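Local coordinates for tail spike protein gp49 (Pseudomonas phage LKA1, PDB 4RU4) that probably cleaves the O-specific polysaccharide of Pseudomonas as the lyase of the phage tailspike, degrading the host envelope during virus entry, at residues I377-C387 with T416-G427. Sequence-based numbering, arbitrary orientation.
Sequences ILGGTFLLDQC and TTQPCNFLIQGG
The rings of Phe382 and Phe422 lie side by side on the same face of two parallel strands, planes 21° apart but barely overlapping; CD1 of Phe382 meets CE1 of Phe422 at 3.6 Å. Ile377 puts CD1 over one face of the Phe382 ring, offset toward its rim, while the carbonyl oxygen of Asn421 sits at its edge. Trp351 meets both phenylalanines at an angle. With Leu384 and Ile424, these apolar groups suit a buried interior, and the small Cys420 fits beside Ile377, SG to CG2 3.6 Å. Strands 380-385 and 420-425 belong to successive coils of a right-handed, pectin lyase-like parallel beta-helix, in which residues at matching positions stack: Phe382 with Phe422, Leu383 with Leu423. The backbone bonds alternate, as Phe382 N to Asn421 O, 2.8 Å, and Leu423 N to Phe382 O. On the other face, Asn421 ND2 donates almost straight (176°) and in its amide plane to Thr381 OG1, and OD1 accepts from Asn453 of the next coil. At chi1 -63° Thr381 has CG2 anti to the backbone N, against CD1 of Leu423, a tight 3.4 Å. Leu383 lays CD1 against CB of Leu423. Beyond it, extended Gln425 gives NE2 to Gln455 of the same chain, while OE1 takes the N-H of Gly427 of the second subunit across the trimer interface. Gly379, with a positive phi suited to glycine, passes close to the Gln418 carbonyl.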
loop_
_atom_site.group_PDB
_atom_site.type_symbol
_atom_site.label_atom_id
_atom_site.label_comp_id
_atom_site.label_asym_id
_atom_site.label_seq_id
_atom_site.Cartn_x
_atom_site.Cartn_y
_atom_site.Cartn_z
ATOM N N ILE B 377 7.178 -5.948 -24.206
ATOM C CA ILE B 377 7.563 -6.774 -23.064
ATOM C C ILE B 377 8.959 -7.358 -23.307
ATOM O O ILE B 377 9.143 -8.219 -24.174
ATOM C CB ILE B 377 6.523 -7.906 -22.796
ATOM C CG1 ILE B 377 5.170 -7.288 -22.380
ATOM C CG2 ILE B 377 7.033 -8.877 -21.736
ATOM C CD1 ILE B 377 5.204 -6.525 -21.031
ATOM N N LEU B 378 9.943 -6.882 -22.546
ATOM C CA LEU B 378 11.294 -7.438 -22.623
ATOM C C LEU B 378 11.329 -8.812 -21.927
ATOM O O LEU B 378 11.979 -9.771 -22.388
ATOM C CB LEU B 378 12.319 -6.491 -21.967
ATOM C CG LEU B 378 13.784 -6.938 -22.064
ATOM C CD1 LEU B 378 14.287 -6.861 -23.510
ATOM C CD2 LEU B 378 14.706 -6.122 -21.141
ATOM N N GLY B 379 10.600 -8.897 -20.822
ATOM C CA GLY B 379 10.647 -10.056 -19.956
ATOM C C GLY B 379 10.669 -9.652 -18.495
ATOM O O GLY B 379 10.647 -8.462 -18.148
ATOM N N GLY B 380 10.668 -10.650 -17.619
ATOM C CA GLY B 380 10.623 -10.388 -16.188
ATOM C C GLY B 380 9.223 -10.559 -15.626
ATOM O O GLY B 380 8.428 -11.340 -16.132
ATOM N N THR B 381 8.913 -9.834 -14.561
ATOM C CA THR B 381 7.691 -10.112 -13.827
ATOM C C THR B 381 6.757 -8.916 -13.897
ATOM O O THR B 381 7.180 -7.770 -13.702
ATOM C CB THR B 381 8.058 -10.434 -12.360
ATOM O OG1 THR B 381 8.863 -11.619 -12.340
ATOM C CG2 THR B 381 6.817 -10.639 -11.486
ATOM N N PHE B 382 5.486 -9.179 -14.160
ATOM C CA PHE B 382 4.511 -8.105 -14.298
ATOM C C PHE B 382 3.336 -8.435 -13.391
ATOM O O PHE B 382 2.741 -9.518 -13.497
ATOM C CB PHE B 382 4.096 -7.986 -15.762
ATOM C CG PHE B 382 5.261 -7.759 -16.670
ATOM C CD1 PHE B 382 6.001 -8.839 -17.166
ATOM C CD2 PHE B 382 5.675 -6.462 -16.973
ATOM C CE1 PHE B 382 7.135 -8.623 -17.992
ATOM C CE2 PHE B 382 6.805 -6.245 -17.797
ATOM C CZ PHE B 382 7.515 -7.328 -18.307
ATOM N N LEU B 383 3.020 -7.505 -12.497
ATOM C CA LEU B 383 2.206 -7.811 -11.327
ATOM C C LEU B 383 1.052 -6.835 -11.225
ATOM O O LEU B 383 1.260 -5.626 -11.383
ATOM C CB LEU B 383 3.074 -7.706 -10.064
ATOM C CG LEU B 383 2.420 -7.843 -8.682
ATOM C CD1 LEU B 383 1.696 -9.194 -8.542
ATOM C CD2 LEU B 383 3.452 -7.701 -7.568
ATOM N N LEU B 384 -0.154 -7.361 -10.997
ATOM C CA LEU B 384 -1.290 -6.567 -10.512
ATOM C C LEU B 384 -1.542 -7.056 -9.094
ATOM O O LEU B 384 -2.109 -8.131 -8.882
ATOM C CB LEU B 384 -2.556 -6.776 -11.370
ATOM C CG LEU B 384 -2.471 -6.350 -12.826
ATOM C CD1 LEU B 384 -3.815 -6.530 -13.525
ATOM C CD2 LEU B 384 -2.010 -4.900 -12.924
ATOM N N ASP B 385 -1.115 -6.253 -8.128
ATOM C CA ASP B 385 -1.068 -6.647 -6.747
ATOM C C ASP B 385 -2.247 -6.029 -6.000
ATOM O O ASP B 385 -2.206 -4.830 -5.686
ATOM C CB ASP B 385 0.238 -6.087 -6.186
ATOM C CG ASP B 385 0.520 -6.526 -4.772
ATOM O OD1 ASP B 385 -0.395 -6.587 -3.913
ATOM O OD2 ASP B 385 1.705 -6.837 -4.526
ATOM N N GLN B 386 -3.270 -6.838 -5.703
ATOM C CA GLN B 386 -4.435 -6.409 -4.927
ATOM C C GLN B 386 -5.073 -5.140 -5.504
ATOM O O GLN B 386 -5.388 -4.194 -4.759
ATOM C CB GLN B 386 -4.066 -6.132 -3.469
ATOM C CG GLN B 386 -3.267 -7.219 -2.759
ATOM C CD GLN B 386 -4.037 -8.511 -2.519
ATOM O OE1 GLN B 386 -3.454 -9.605 -2.559
ATOM N NE2 GLN B 386 -5.328 -8.399 -2.234
ATOM N N CYS B 387 -5.267 -5.118 -6.817
ATOM C CA CYS B 387 -5.925 -3.981 -7.443
ATOM C C CYS B 387 -7.437 -4.152 -7.542
ATOM O O CYS B 387 -7.964 -5.270 -7.591
ATOM C CB CYS B 387 -5.338 -3.710 -8.829
ATOM S SG CYS B 387 -3.582 -3.147 -8.749
ATOM N N THR B 416 11.216 -10.058 -27.063
ATOM C CA THR B 416 10.966 -10.538 -25.688
ATOM C C THR B 416 11.999 -11.605 -25.393
ATOM O O THR B 416 11.849 -12.760 -25.826
ATOM C CB THR B 416 9.571 -11.171 -25.576
ATOM O OG1 THR B 416 8.578 -10.222 -26.016
ATOM C CG2 THR B 416 9.273 -11.587 -24.115
ATOM N N THR B 417 13.071 -11.226 -24.702
ATOM C CA THR B 417 14.235 -12.107 -24.646
ATOM C C THR B 417 14.427 -12.782 -23.294
ATOM O O THR B 417 15.334 -13.588 -23.150
ATOM C CB THR B 417 15.524 -11.327 -24.997
ATOM O OG1 THR B 417 15.676 -10.267 -24.052
ATOM C CG2 THR B 417 15.413 -10.717 -26.383
ATOM N N GLN B 418 13.593 -12.456 -22.306
ATOM C CA GLN B 418 13.707 -13.034 -20.982
ATOM C C GLN B 418 12.377 -13.692 -20.568
ATOM O O GLN B 418 11.313 -13.258 -20.999
ATOM C CB GLN B 418 14.137 -11.958 -19.977
ATOM C CG GLN B 418 15.501 -11.313 -20.301
ATOM C CD GLN B 418 15.841 -10.129 -19.372
ATOM O OE1 GLN B 418 15.392 -10.071 -18.229
ATOM N NE2 GLN B 418 16.637 -9.184 -19.875
ATOM N N PRO B 419 12.437 -14.748 -19.747
ATOM C CA PRO B 419 11.207 -15.405 -19.296
ATOM C C PRO B 419 10.240 -14.376 -18.697
ATOM O O PRO B 419 10.706 -13.451 -18.007
ATOM C CB PRO B 419 11.706 -16.359 -18.209
ATOM C CG PRO B 419 13.104 -16.700 -18.633
ATOM C CD PRO B 419 13.647 -15.404 -19.209
ATOM N N CYS B 420 8.938 -14.531 -18.968
ATOM C CA CYS B 420 7.909 -13.597 -18.479
ATOM C C CYS B 420 7.046 -14.244 -17.420
ATOM O O CYS B 420 6.612 -15.372 -17.601
ATOM C CB CYS B 420 6.974 -13.199 -19.623
ATOM S SG CYS B 420 7.784 -12.342 -20.971
ATOM N N ASN B 421 6.765 -13.518 -16.335
ATOM C CA ASN B 421 5.810 -13.995 -15.331
ATOM C C ASN B 421 4.695 -12.957 -15.207
ATOM O O ASN B 421 4.960 -11.810 -14.873
ATOM C CB ASN B 421 6.509 -14.136 -13.977
ATOM C CG ASN B 421 7.760 -14.938 -14.068
ATOM O OD1 ASN B 421 7.754 -16.042 -14.598
ATOM N ND2 ASN B 421 8.853 -14.392 -13.569
ATOM N N PHE B 422 3.465 -13.335 -15.522
ATOM C CA PHE B 422 2.351 -12.413 -15.368
ATOM C C PHE B 422 1.548 -12.843 -14.161
ATOM O O PHE B 422 1.014 -13.967 -14.127
ATOM C CB PHE B 422 1.491 -12.412 -16.646
ATOM C CG PHE B 422 2.213 -11.843 -17.822
ATOM C CD1 PHE B 422 2.350 -10.466 -17.948
ATOM C CD2 PHE B 422 2.835 -12.665 -18.755
ATOM C CE1 PHE B 422 3.057 -9.927 -18.996
ATOM C CE2 PHE B 422 3.512 -12.109 -19.829
ATOM C CZ PHE B 422 3.632 -10.743 -19.930
ATOM N N LEU B 423 1.483 -11.960 -13.167
ATOM C CA LEU B 423 0.899 -12.309 -11.865
ATOM C C LEU B 423 -0.287 -11.438 -11.553
ATOM O O LEU B 423 -0.153 -10.208 -11.542
ATOM C CB LEU B 423 1.925 -12.088 -10.736
ATOM C CG LEU B 423 3.330 -12.646 -10.993
ATOM C CD1 LEU B 423 4.287 -12.316 -9.860
ATOM C CD2 LEU B 423 3.304 -14.154 -11.276
ATOM N N ILE B 424 -1.418 -12.059 -11.228
ATOM C CA ILE B 424 -2.587 -11.316 -10.785
ATOM C C ILE B 424 -2.895 -11.873 -9.417
ATOM O O ILE B 424 -3.220 -13.061 -9.274
ATOM C CB ILE B 424 -3.808 -11.475 -11.721
ATOM C CG1 ILE B 424 -3.570 -10.813 -13.081
ATOM C CG2 ILE B 424 -5.055 -10.845 -11.082
ATOM C CD1 ILE B 424 -2.727 -11.660 -14.030
ATOM N N GLN B 425 -2.734 -11.037 -8.396
ATOM C CA GLN B 425 -2.849 -11.515 -7.023
ATOM C C GLN B 425 -3.890 -10.729 -6.242
ATOM O O GLN B 425 -3.719 -9.541 -5.937
ATOM C CB GLN B 425 -1.511 -11.472 -6.284
ATOM C CG GLN B 425 -0.375 -12.278 -6.951
ATOM C CD GLN B 425 0.888 -12.286 -6.089
ATOM O OE1 GLN B 425 0.962 -11.561 -5.101
ATOM N NE2 GLN B 425 1.877 -13.095 -6.457
ATOM N N GLY B 426 -4.959 -11.416 -5.889
ATOM C CA GLY B 426 -5.964 -10.835 -5.024
ATOM C C GLY B 426 -6.706 -9.694 -5.700
ATOM O O GLY B 426 -6.793 -9.612 -6.939
ATOM N N GLY B 427 -7.263 -8.817 -4.876
ATOM C CA GLY B 427 -8.052 -7.711 -5.373
ATOM C C GLY B 427 -9.369 -8.159 -5.987
ATOM O O GLY B 427 -9.898 -9.235 -5.678
HETATM O O HOH W 1 -4.898 -7.518 -8.336
#